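Local coordinates for heavy-metal chelation domain-containing protein (PDB 3NPG), which has no established function, but belongs to the DUF364 family and may take part in heavy-metal chelation, at residues 16-21 with 90-95; 41-46 with 222-227; 191-196 with 210-215; 216-221 with 240-245. All blocks are in the same frame, centred on the assembly; numbering follows the deposited sequence.

Contact 1: 16-21 with 90-95; sequences ELAEDL and NAVSQY
L21 lays its CD2 methyl squarely over the ring of Y95, 3.5 Å from the ring centroid to CD2 and only 6° off the normal, a CH-pi contact in which all six ring carbons lie at similar distances from the methyl. The other branch of the same leucine, CD1, reaches V92 CG1 at 3.8 Å, and the two side chains cross obliquely. V92 is gripped on both its methyls. Its CG1, anti to the backbone N (chi1 173°), also meets L17 CB at 3.7 Å, while CG2 faces A18 CB at 3.9 Å. The interface is therefore wholly apolar. Further out, L67 of helix 67-72 touches A18, L21 and V92, and I71 of that helix touches A18. The tyrosine ring is held at its far end as well, because Y95 OH is hydrogen-bonded to the backbone N of E41. An alanine at Y95 would probably leave L21 CD2 without its aromatic seat and E41 N without this hydroxyl partner, opening a gap beside the leucine. One turn within 16-21 is closed by L21 N bonding to A18 O, 3.3 Å apart, as the chain leaves helix 6-17 for strand 22-27. In this N-terminal alpha/beta part of the fold, apolar side chains thus join the end of helix 6-17 and the turn after it to helix 79-96.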
loop_
_atom_site.group_PDB
_atom_site.type_symbol
_atom_site.label_atom_id
_atom_site.label_comp_id
_atom_site.label_asym_id
_atom_site.label_seq_id
_atom_site.Cartn_x
_atom_site.Cartn_y
_atom_site.Cartn_z
ATOM N N GLU A 16 32.056 -12.578 -15.892
ATOM C CA GLU A 16 33.390 -12.709 -16.476
ATOM C C GLU A 16 34.416 -11.941 -15.615
ATOM O O GLU A 16 35.592 -12.286 -15.608
ATOM C CB GLU A 16 33.395 -12.179 -17.923
ATOM C CG GLU A 16 34.451 -12.822 -18.814
ATOM C CD GLU A 16 34.013 -14.093 -19.527
ATOM O OE1 GLU A 16 32.798 -14.233 -19.804
ATOM O OE2 GLU A 16 34.895 -14.910 -19.876
ATOM N N LEU A 17 33.954 -10.912 -14.881
ATOM C CA LEU A 17 34.818 -10.091 -14.024
ATOM C C LEU A 17 34.884 -10.620 -12.583
ATOM O O LEU A 17 35.810 -10.284 -11.847
ATOM C CB LEU A 17 34.346 -8.627 -14.033
ATOM C CG LEU A 17 34.995 -7.726 -15.078
ATOM C CD1 LEU A 17 34.367 -7.928 -16.453
ATOM C CD2 LEU A 17 34.880 -6.290 -14.683
ATOM N N ALA A 18 33.930 -11.472 -12.199
ATOM C CA ALA A 18 33.869 -12.033 -10.849
ATOM C C ALA A 18 34.768 -13.267 -10.684
ATOM O O ALA A 18 34.757 -13.892 -9.619
ATOM C CB ALA A 18 32.434 -12.385 -10.503
ATOM N N GLU A 19 35.552 -13.614 -11.730
ATOM C CA GLU A 19 36.423 -14.798 -11.728
ATOM C C GLU A 19 37.480 -14.752 -10.619
ATOM O O GLU A 19 37.693 -15.755 -9.934
ATOM C CB GLU A 19 37.087 -14.988 -13.102
ATOM N N ASP A 20 38.128 -13.584 -10.431
ATOM C CA ASP A 20 39.182 -13.430 -9.421
ATOM C C ASP A 20 38.662 -12.816 -8.107
ATOM O O ASP A 20 39.462 -12.439 -7.251
ATOM C CB ASP A 20 40.358 -12.605 -9.985
ATOM C CG ASP A 20 41.054 -13.258 -11.173
ATOM O OD1 ASP A 20 41.399 -14.461 -11.076
ATOM O OD2 ASP A 20 41.310 -12.549 -12.172
ATOM N N LEU A 21 37.325 -12.756 -7.933
ATOM C CA LEU A 21 36.710 -12.208 -6.715
ATOM C C LEU A 21 35.940 -13.281 -5.944
ATOM O O LEU A 21 35.366 -14.191 -6.551
ATOM C CB LEU A 21 35.779 -11.037 -7.054
ATOM C CG LEU A 21 36.446 -9.760 -7.543
ATOM C CD1 LEU A 21 35.443 -8.842 -8.160
ATOM C CD2 LEU A 21 37.178 -9.055 -6.416
ATOM N N ASN A 90 27.204 -4.805 -8.487
ATOM C CA ASN A 90 27.762 -3.549 -7.998
ATOM C C ASN A 90 29.035 -3.782 -7.182
ATOM O O ASN A 90 29.972 -2.994 -7.277
ATOM C CB ASN A 90 26.726 -2.790 -7.173
ATOM C CG ASN A 90 25.551 -2.297 -7.983
ATOM O OD1 ASN A 90 25.627 -2.127 -9.205
ATOM N ND2 ASN A 90 24.446 -2.024 -7.316
ATOM N N ALA A 91 29.079 -4.884 -6.396
ATOM C CA ALA A 91 30.258 -5.243 -5.602
ATOM C C ALA A 91 31.459 -5.484 -6.505
ATOM O O ALA A 91 32.527 -4.907 -6.277
ATOM C CB ALA A 91 29.969 -6.482 -4.772
ATOM N N VAL A 92 31.264 -6.288 -7.583
ATOM C CA VAL A 92 32.306 -6.578 -8.578
ATOM C C VAL A 92 32.720 -5.280 -9.293
ATOM O O VAL A 92 33.909 -5.036 -9.496
ATOM C CB VAL A 92 31.828 -7.668 -9.591
ATOM C CG1 VAL A 92 32.834 -7.851 -10.724
ATOM C CG2 VAL A 92 31.562 -8.992 -8.882
ATOM N N SER A 93 31.727 -4.419 -9.607
ATOM C CA SER A 93 31.942 -3.145 -10.287
ATOM C C SER A 93 32.755 -2.177 -9.442
ATOM O O SER A 93 33.664 -1.541 -9.955
ATOM C CB SER A 93 30.608 -2.513 -10.658
ATOM O OG SER A 93 29.847 -3.360 -11.504
ATOM N N GLN A 94 32.434 -2.072 -8.138
ATOM C CA GLN A 94 33.128 -1.162 -7.208
ATOM C C GLN A 94 34.595 -1.554 -6.983
ATOM O O GLN A 94 35.413 -0.705 -6.619
ATOM C CB GLN A 94 32.372 -1.066 -5.871
ATOM C CG GLN A 94 31.030 -0.347 -5.985
ATOM C CD GLN A 94 31.198 1.128 -6.232
ATOM O OE1 GLN A 94 31.520 1.887 -5.330
ATOM N NE2 GLN A 94 30.941 1.568 -7.453
ATOM N N TYR A 95 34.932 -2.831 -7.225
ATOM C CA TYR A 95 36.305 -3.314 -7.140
ATOM C C TYR A 95 37.107 -2.851 -8.369
ATOM O O TYR A 95 38.272 -2.473 -8.234
ATOM C CB TYR A 95 36.324 -4.857 -7.032
ATOM C CG TYR A 95 37.710 -5.449 -6.857
ATOM C CD1 TYR A 95 38.268 -5.610 -5.592
ATOM C CD2 TYR A 95 38.432 -5.915 -7.950
ATOM C CE1 TYR A 95 39.532 -6.180 -5.425
ATOM C CE2 TYR A 95 39.697 -6.482 -7.796
ATOM C CZ TYR A 95 40.245 -6.609 -6.532
ATOM O OH TYR A 95 41.489 -7.175 -6.383
#

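Contact 2: 41-46 with 222-227; sequences EGRALG and NIEKAL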
loop_
_atom_site.group_PDB
_atom_site.type_symbol
_atom_site.label_atom_id
_atom_site.label_comp_id
_atom_site.label_asym_id
_atom_site.label_seq_id
_atom_site.Cartn_x
_atom_site.Cartn_y
_atom_site.Cartn_z
ATOM N N GLU A 41 43.705 -7.122 -4.490
ATOM C CA GLU A 41 43.979 -5.721 -4.147
ATOM C C GLU A 41 43.278 -5.269 -2.859
ATOM O O GLU A 41 43.725 -4.316 -2.222
ATOM C CB GLU A 41 43.614 -4.798 -5.307
ATOM C CG GLU A 41 44.568 -4.904 -6.478
ATOM C CD GLU A 41 44.043 -4.278 -7.748
ATOM O OE1 GLU A 41 44.088 -3.032 -7.858
ATOM O OE2 GLU A 41 43.577 -5.030 -8.636
ATOM N N GLY A 42 42.186 -5.945 -2.497
ATOM C CA GLY A 42 41.429 -5.623 -1.287
ATOM C C GLY A 42 39.954 -5.970 -1.372
ATOM O O GLY A 42 39.559 -6.842 -2.153
ATOM N N ARG A 43 39.119 -5.278 -0.566
ATOM C CA ARG A 43 37.674 -5.529 -0.514
ATOM C C ARG A 43 36.853 -4.435 -1.218
ATOM O O ARG A 43 37.330 -3.309 -1.394
ATOM C CB ARG A 43 37.202 -5.692 0.944
ATOM C CG ARG A 43 37.624 -7.003 1.581
ATOM C CD ARG A 43 37.083 -7.145 2.986
ATOM N NE ARG A 43 37.421 -8.446 3.561
ATOM C CZ ARG A 43 37.061 -8.834 4.780
ATOM N NH1 ARG A 43 36.355 -8.024 5.560
ATOM N NH2 ARG A 43 37.402 -10.036 5.226
ATOM N N ALA A 44 35.604 -4.769 -1.604
ATOM C CA ALA A 44 34.683 -3.824 -2.243
ATOM C C ALA A 44 33.256 -4.105 -1.802
ATOM O O ALA A 44 32.852 -5.270 -1.711
ATOM C CB ALA A 44 34.787 -3.926 -3.755
ATOM N N LEU A 45 32.492 -3.047 -1.512
ATOM C CA LEU A 45 31.115 -3.200 -1.061
ATOM C C LEU A 45 30.124 -2.696 -2.107
ATOM O O LEU A 45 30.174 -1.536 -2.509
ATOM C CB LEU A 45 30.905 -2.482 0.288
ATOM C CG LEU A 45 29.579 -2.755 1.021
ATOM C CD1 LEU A 45 29.437 -4.227 1.386
ATOM C CD2 LEU A 45 29.476 -1.916 2.257
ATOM N N GLY A 46 29.254 -3.587 -2.556
ATOM C CA GLY A 46 28.206 -3.254 -3.506
ATOM C C GLY A 46 26.845 -3.262 -2.853
ATOM O O GLY A 46 26.572 -4.113 -1.996
ATOM N N ASN A 222 35.053 3.840 3.464
ATOM C CA ASN A 222 35.336 3.036 4.655
ATOM C C ASN A 222 34.313 1.907 4.741
ATOM O O ASN A 222 33.166 2.137 5.127
ATOM C CB ASN A 222 35.302 3.908 5.930
ATOM C CG ASN A 222 35.912 3.248 7.157
ATOM O OD1 ASN A 222 35.667 2.072 7.464
ATOM N ND2 ASN A 222 36.662 4.019 7.921
ATOM N N ILE A 223 34.710 0.701 4.310
ATOM C CA ILE A 223 33.826 -0.474 4.264
ATOM C C ILE A 223 33.293 -0.859 5.660
ATOM O O ILE A 223 32.097 -1.118 5.806
ATOM C CB ILE A 223 34.537 -1.673 3.565
ATOM C CG1 ILE A 223 35.163 -1.259 2.189
ATOM C CG2 ILE A 223 33.609 -2.884 3.448
ATOM C CD1 ILE A 223 34.191 -1.062 1.016
ATOM N N GLU A 224 34.183 -0.899 6.676
ATOM C CA GLU A 224 33.806 -1.295 8.038
ATOM C C GLU A 224 32.766 -0.358 8.655
ATOM O O GLU A 224 31.759 -0.829 9.187
ATOM C CB GLU A 224 35.047 -1.410 8.943
ATOM C CG GLU A 224 35.939 -2.599 8.610
ATOM C CD GLU A 224 35.293 -3.962 8.797
ATOM O OE1 GLU A 224 34.585 -4.155 9.812
ATOM O OE2 GLU A 224 35.515 -4.844 7.936
ATOM N N LYS A 225 32.996 0.970 8.567
ATOM C CA LYS A 225 32.075 1.967 9.129
ATOM C C LYS A 225 30.735 2.000 8.374
ATOM O O LYS A 225 29.684 2.162 9.001
ATOM C CB LYS A 225 32.720 3.358 9.156
ATOM C CG LYS A 225 33.825 3.504 10.193
ATOM C CD LYS A 225 34.159 4.968 10.445
ATOM C CE LYS A 225 35.266 5.134 11.454
ATOM N NZ LYS A 225 35.474 6.564 11.808
ATOM N N ALA A 226 30.775 1.819 7.030
ATOM C CA ALA A 226 29.570 1.800 6.195
ATOM C C ALA A 226 28.715 0.547 6.458
ATOM O O ALA A 226 27.492 0.642 6.464
ATOM C CB ALA A 226 29.945 1.880 4.729
ATOM N N LEU A 227 29.366 -0.623 6.705
ATOM C CA LEU A 227 28.660 -1.875 7.035
ATOM C C LEU A 227 27.925 -1.762 8.358
ATOM O O LEU A 227 26.814 -2.271 8.488
ATOM C CB LEU A 227 29.639 -3.063 7.082
ATOM C CG LEU A 227 29.948 -3.726 5.748
ATOM C CD1 LEU A 227 31.027 -4.759 5.903
ATOM C CD2 LEU A 227 28.710 -4.351 5.152
#
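L45 and I223 meet where the strand comes closest to the start of the helix: I223 CD1 sits 3.7 Å from L45 CB and 3.6 Å from L45 N. The isoleucine gets there with CG1 beside its own backbone N and a second bend at chi2 (-75°) that brings CD1 round to the strand. L45 takes another course, CG anti to the backbone N (chi1 -170°), and both its methyls meet the CD2 methyl of L227, which lies 3.8 Å from L45 CD1 and 3.9 Å from L45 CD2. Here the two halves of the protein join. Strand 43-49 is an outer strand of the three-stranded antiparallel sheet, and helix 223-232 follows strand 214-220 of the Rossmann-like half; I223 and L227 also touch strand 32-38, through L36 and, for L227, W34. At the more exposed rim, R43 extends from CG to NE and holds NH1 4.1 Å from E224 OE2, beyond a salt bridge, with OE2 at the guanidinium edge near its plane and the carboxylate turned 41° from it. A bend at chi2 turns E224 CD, and with it the carboxylate, toward the strand. The helix itself is N-capped by N222, whose OD1 accepts from K225 N at 3.1 Å, the donor standing above the carbonyl plane.

Contact 3: 191-196 with 210-215; sequences KLIVIT and TKVTHL
I193 runs alongside the turn that leads into the neighbouring strand, and each step of its side chain meets K211 or V212. CB lies 3.8 Å from K211 O, with V212 CA a little further away; CG1, set beside the backbone N (chi1 -57°), stays near the same carbonyl; and CD1 at the tip reaches K211 O at 3.4 Å and also touches K211 CB. Its other branch, CG2, has a looser contact with V212 CG2. The backbone of I193 is held by three hydrogen bonds. I193 N donates to T213 OG1 at 2.9 Å, and I193 O accepts from two consecutive amides, T213 N at 3.0 Å and H214 N at 3.2 Å. The T213 amide approaches in the carbonyl plane, on a lone pair, whereas that of H214 is tilted from it. Past this point the two chains pair as parallel strands, V194 with H214 and I195 with L215, neighbours in the mixed sheet of the Rossmann-like half; the connection between them is loop, without a helix. On one face of the sheet, L192 CD1 comes obliquely to the H214 ring, 3.4 Å from ND1, and V194 CG2 approaches H214 CB. The other face carries I195, which sets CG1 3.7 Å from V212 CG1, the two side chains crossing at about a right angle. T213 OG1 and H214 ND1 share a further hydrogen bond, 3.1 Å long, where the turn passes into the strand; either could be the donor.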
loop_
_atom_site.group_PDB
_atom_site.type_symbol
_atom_site.label_atom_id
_atom_site.label_comp_id
_atom_site.label_asym_id
_atom_site.label_seq_id
_atom_site.Cartn_x
_atom_site.Cartn_y
_atom_site.Cartn_z
ATOM N N LYS A 191 17.971 13.383 -24.626
ATOM C CA LYS A 191 19.394 13.482 -24.982
ATOM C C LYS A 191 20.284 13.278 -23.744
ATOM O O LYS A 191 21.499 13.077 -23.870
ATOM C CB LYS A 191 19.703 14.841 -25.672
ATOM C CG LYS A 191 18.934 16.036 -25.097
ATOM C CD LYS A 191 19.109 17.279 -25.958
ATOM C CE LYS A 191 18.360 18.451 -25.398
ATOM N NZ LYS A 191 18.542 19.665 -26.231
ATOM N N LEU A 192 19.662 13.270 -22.555
ATOM C CA LEU A 192 20.354 13.130 -21.284
ATOM C C LEU A 192 19.582 12.159 -20.368
ATOM O O LEU A 192 18.467 12.468 -19.953
ATOM C CB LEU A 192 20.479 14.524 -20.622
ATOM C CG LEU A 192 21.234 14.597 -19.292
ATOM C CD1 LEU A 192 22.714 14.312 -19.482
ATOM C CD2 LEU A 192 21.072 15.944 -18.674
ATOM N N ILE A 193 20.151 10.954 -20.116
ATOM C CA ILE A 193 19.535 9.944 -19.243
ATOM C C ILE A 193 20.484 9.605 -18.099
ATOM O O ILE A 193 21.545 9.015 -18.325
ATOM C CB ILE A 193 19.090 8.676 -20.042
ATOM C CG1 ILE A 193 18.107 9.058 -21.181
ATOM C CG2 ILE A 193 18.477 7.620 -19.100
ATOM C CD1 ILE A 193 17.828 7.989 -22.137
ATOM N N VAL A 194 20.125 10.026 -16.873
ATOM C CA VAL A 194 20.961 9.823 -15.687
ATOM C C VAL A 194 20.347 8.774 -14.757
ATOM O O VAL A 194 19.205 8.931 -14.315
ATOM C CB VAL A 194 21.218 11.163 -14.935
ATOM C CG1 VAL A 194 22.239 10.978 -13.822
ATOM C CG2 VAL A 194 21.661 12.257 -15.897
ATOM N N ILE A 195 21.107 7.714 -14.448
ATOM C CA ILE A 195 20.681 6.687 -13.490
ATOM C C ILE A 195 21.346 6.998 -12.143
ATOM O O ILE A 195 22.564 6.858 -12.010
ATOM C CB ILE A 195 21.014 5.249 -14.014
ATOM C CG1 ILE A 195 20.482 5.023 -15.467
ATOM C CG2 ILE A 195 20.510 4.170 -13.056
ATOM C CD1 ILE A 195 18.944 5.290 -15.684
ATOM N N THR A 196 20.572 7.564 -11.201
ATOM C CA THR A 196 21.117 8.073 -9.942
ATOM C C THR A 196 20.771 7.220 -8.725
ATOM O O THR A 196 19.643 6.743 -8.595
ATOM C CB THR A 196 20.744 9.557 -9.749
ATOM O OG1 THR A 196 21.428 10.065 -8.602
ATOM C CG2 THR A 196 19.241 9.773 -9.598
ATOM N N THR A 210 23.497 1.400 -24.751
ATOM C CA THR A 210 22.176 1.845 -24.283
ATOM C C THR A 210 22.035 3.364 -24.395
ATOM O O THR A 210 23.014 4.058 -24.678
ATOM C CB THR A 210 21.894 1.347 -22.842
ATOM O OG1 THR A 210 22.711 2.067 -21.922
ATOM C CG2 THR A 210 22.103 -0.152 -22.683
ATOM N N LYS A 211 20.819 3.882 -24.154
ATOM C CA LYS A 211 20.553 5.319 -24.213
ATOM C C LYS A 211 21.048 6.053 -22.950
ATOM O O LYS A 211 21.080 7.288 -22.935
ATOM C CB LYS A 211 19.058 5.587 -24.446
ATOM C CG LYS A 211 18.569 5.193 -25.835
ATOM C CD LYS A 211 17.129 5.630 -26.054
ATOM C CE LYS A 211 16.583 5.163 -27.377
ATOM N NZ LYS A 211 15.148 5.512 -27.529
ATOM N N VAL A 212 21.453 5.289 -21.893
ATOM C CA VAL A 212 21.987 5.867 -20.641
ATOM C C VAL A 212 23.234 6.697 -20.951
ATOM O O VAL A 212 24.154 6.201 -21.615
ATOM C CB VAL A 212 22.293 4.766 -19.571
ATOM C CG1 VAL A 212 22.866 5.380 -18.295
ATOM C CG2 VAL A 212 21.049 3.939 -19.260
ATOM N N THR A 213 23.254 7.961 -20.506
ATOM C CA THR A 213 24.378 8.864 -20.794
ATOM C C THR A 213 25.327 9.006 -19.606
ATOM O O THR A 213 26.538 9.117 -19.799
ATOM C CB THR A 213 23.861 10.218 -21.277
ATOM O OG1 THR A 213 23.003 10.771 -20.273
ATOM C CG2 THR A 213 23.117 10.116 -22.621
ATOM N N HIS A 214 24.779 9.020 -18.379
ATOM C CA HIS A 214 25.573 9.195 -17.163
ATOM C C HIS A 214 25.154 8.220 -16.073
ATOM O O HIS A 214 24.024 7.726 -16.077
ATOM C CB HIS A 214 25.443 10.643 -16.637
ATOM C CG HIS A 214 25.967 11.682 -17.576
ATOM N ND1 HIS A 214 25.218 12.127 -18.648
ATOM C CD2 HIS A 214 27.125 12.378 -17.535
ATOM C CE1 HIS A 214 25.964 13.037 -19.253
ATOM N NE2 HIS A 214 27.113 13.230 -18.613
ATOM N N LEU A 215 26.053 7.986 -15.108
ATOM C CA LEU A 215 25.782 7.202 -13.913
ATOM C C LEU A 215 26.143 8.033 -12.699
ATOM O O LEU A 215 27.302 8.425 -12.546
ATOM C CB LEU A 215 26.594 5.885 -13.918
ATOM C CG LEU A 215 25.961 4.705 -14.664
ATOM C CD1 LEU A 215 26.956 3.579 -14.838
ATOM C CD2 LEU A 215 24.707 4.200 -13.943
#

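Contact 4: 216-221 with 240-245; sequences ASMKVT and SESIKY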
loop_
_atom_site.group_PDB
_atom_site.type_symbol
_atom_site.label_atom_id
_atom_site.label_comp_id
_atom_site.label_asym_id
_atom_site.label_seq_id
_atom_site.Cartn_x
_atom_site.Cartn_y
_atom_site.Cartn_z
ATOM N N ALA A 216 25.142 8.385 -11.879
ATOM C CA ALA A 216 25.372 9.152 -10.655
ATOM C C ALA A 216 25.232 8.251 -9.440
ATOM O O ALA A 216 24.120 7.864 -9.078
ATOM C CB ALA A 216 24.400 10.308 -10.568
ATOM N N SER A 217 26.361 7.848 -8.860
ATOM C CA SER A 217 26.362 6.931 -7.732
ATOM C C SER A 217 27.409 7.343 -6.692
ATOM O O SER A 217 27.850 8.499 -6.688
ATOM C CB SER A 217 26.617 5.509 -8.211
ATOM O OG SER A 217 26.293 4.569 -7.203
HETATM N N MSE A 218 27.787 6.408 -5.789
HETATM C CA MSE A 218 28.772 6.679 -4.741
HETATM C C MSE A 218 29.642 5.455 -4.445
HETATM O O MSE A 218 29.162 4.320 -4.501
HETATM C CB MSE A 218 28.084 7.174 -3.460
HETATM C CG MSE A 218 27.127 6.150 -2.842
HETATM SE SE MSE A 218 25.979 6.934 -1.513
HETATM C CE MSE A 218 24.913 8.147 -2.684
ATOM N N LYS A 219 30.919 5.689 -4.111
ATOM C CA LYS A 219 31.844 4.617 -3.767
ATOM C C LYS A 219 32.140 4.636 -2.277
ATOM O O LYS A 219 32.461 5.689 -1.727
ATOM C CB LYS A 219 33.148 4.730 -4.584
ATOM C CG LYS A 219 34.123 3.574 -4.340
ATOM C CD LYS A 219 35.372 3.699 -5.175
ATOM C CE LYS A 219 36.313 2.551 -4.934
ATOM N NZ LYS A 219 37.551 2.677 -5.741
ATOM N N VAL A 220 32.047 3.465 -1.624
ATOM C CA VAL A 220 32.321 3.330 -0.192
ATOM C C VAL A 220 33.817 3.558 0.099
ATOM O O VAL A 220 34.666 2.840 -0.433
ATOM C CB VAL A 220 31.829 1.966 0.353
ATOM C CG1 VAL A 220 32.098 1.851 1.843
ATOM C CG2 VAL A 220 30.347 1.756 0.054
ATOM N N THR A 221 34.133 4.575 0.927
ATOM C CA THR A 221 35.519 4.903 1.290
ATOM C C THR A 221 35.981 4.115 2.521
ATOM O O THR A 221 37.152 3.766 2.617
ATOM C CB THR A 221 35.696 6.425 1.463
ATOM O OG1 THR A 221 34.712 6.921 2.376
ATOM C CG2 THR A 221 35.604 7.169 0.149
ATOM N N SER A 240 27.592 8.982 4.443
ATOM C CA SER A 240 28.726 9.768 4.951
ATOM C C SER A 240 30.053 8.998 4.860
ATOM O O SER A 240 31.121 9.607 4.929
ATOM C CB SER A 240 28.470 10.216 6.387
ATOM O OG SER A 240 28.362 9.103 7.258
ATOM N N GLU A 241 29.984 7.661 4.701
ATOM C CA GLU A 241 31.181 6.818 4.569
ATOM C C GLU A 241 31.467 6.519 3.091
ATOM O O GLU A 241 32.195 5.573 2.774
ATOM C CB GLU A 241 31.012 5.506 5.366
ATOM C CG GLU A 241 30.838 5.714 6.865
ATOM C CD GLU A 241 32.020 6.335 7.589
ATOM O OE1 GLU A 241 33.151 6.279 7.053
ATOM O OE2 GLU A 241 31.829 6.799 8.735
ATOM N N SER A 242 30.909 7.345 2.190
ATOM C CA SER A 242 31.062 7.170 0.753
ATOM C C SER A 242 31.336 8.500 0.065
ATOM O O SER A 242 31.148 9.558 0.670
ATOM C CB SER A 242 29.807 6.533 0.161
ATOM O OG SER A 242 29.552 5.261 0.733
ATOM N N ILE A 243 31.771 8.453 -1.210
ATOM C CA ILE A 243 31.975 9.652 -2.021
ATOM C C ILE A 243 31.093 9.614 -3.259
ATOM O O ILE A 243 31.124 8.637 -4.008
ATOM C CB ILE A 243 33.476 9.902 -2.366
ATOM C CG1 ILE A 243 34.164 8.626 -2.902
ATOM C CG2 ILE A 243 34.225 10.479 -1.167
ATOM C CD1 ILE A 243 34.442 8.649 -4.357
ATOM N N LYS A 244 30.256 10.645 -3.443
ATOM C CA LYS A 244 29.355 10.732 -4.588
ATOM C C LYS A 244 30.127 11.045 -5.868
ATOM O O LYS A 244 31.086 11.806 -5.833
ATOM C CB LYS A 244 28.271 11.791 -4.341
ATOM C CG LYS A 244 27.220 11.367 -3.319
ATOM C CD LYS A 244 26.203 12.475 -3.068
ATOM C CE LYS A 244 25.186 12.078 -2.029
ATOM N NZ LYS A 244 24.268 13.200 -1.698
ATOM N N TYR A 245 29.706 10.460 -7.001
ATOM C CA TYR A 245 30.357 10.698 -8.290
ATOM C C TYR A 245 29.361 10.670 -9.432
ATOM O O TYR A 245 28.334 10.002 -9.341
ATOM C CB TYR A 245 31.501 9.668 -8.546
ATOM C CG TYR A 245 31.029 8.229 -8.678
ATOM C CD1 TYR A 245 30.575 7.730 -9.898
ATOM C CD2 TYR A 245 31.115 7.346 -7.607
ATOM C CE1 TYR A 245 30.141 6.411 -10.024
ATOM C CE2 TYR A 245 30.705 6.018 -7.728
ATOM C CZ TYR A 245 30.204 5.559 -8.934
ATOM O OH TYR A 245 29.803 4.250 -9.053
#
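Y245 places CG between its backbone N and carbonyl carbon (chi1 65°), and its ring lies against the backbone of S217 to K219. M218, a selenomethionine on the other face of the sheet, has the same kind of first torsion (chi1 62°), which sets its CG 4.0 Å from S242 CB. S217 O stands 3.6 Å above the Y245 ring plane, offset toward the rim, K219 N lies at the ring's edge, and the hydroxyl end reaches S217 CB, 3.5 Å from Y245 OH. An alanine at Y245 would probably uncover this piece of backbone and leave Q94 NE2, which bonds weakly to the hydroxyl, without that partner. The strands pair in antiparallel fashion, S217 with Y245 and K219 with I243 as hydrogen-bonded pairs; strand 242-248 thereby forms the antiparallel outer strand added to the otherwise parallel Rossmann-like sheet, reached through helices 223-232 and 235-239. Y245 N gives S217 O a bond of 2.7 Å, and I243 N and K219 O are 2.9 Å apart. The M218 and K244 side chains lie side by side and point the same way, with M218 CE 4.0 Å from K244 CE. Beyond the last pair, E241 O receives T221 N at 2.9 Å, joined by a weak bond from T221 OG1, and T221 CG2 lies 3.7 Å from I243 CG1, the two side chains crossing at about a right angle.

Contacts 3 and 4 continue one another along strand 214-220, which pairs with 192-196 and then with 242-248; at the handover I195 O and A216 N are 3.0 Å apart, a probable hydrogen bond. Contact 2 takes up the helix that follows this strand, and its A226 CB packs 3.6 Å from V220 CG1 of contact 4, the centres of contacts 2 and 4 being about 11 Å apart. Contact 1 meets contact 2 through Y95 OH and E41 N, 2.9 Å apart, and meets contact 4 through Q94. Contacts 1 and 3 do not touch, their nearest atoms about 8 Å apart. No ligand or metal site is established here, so none of these contacts can be placed relative to one.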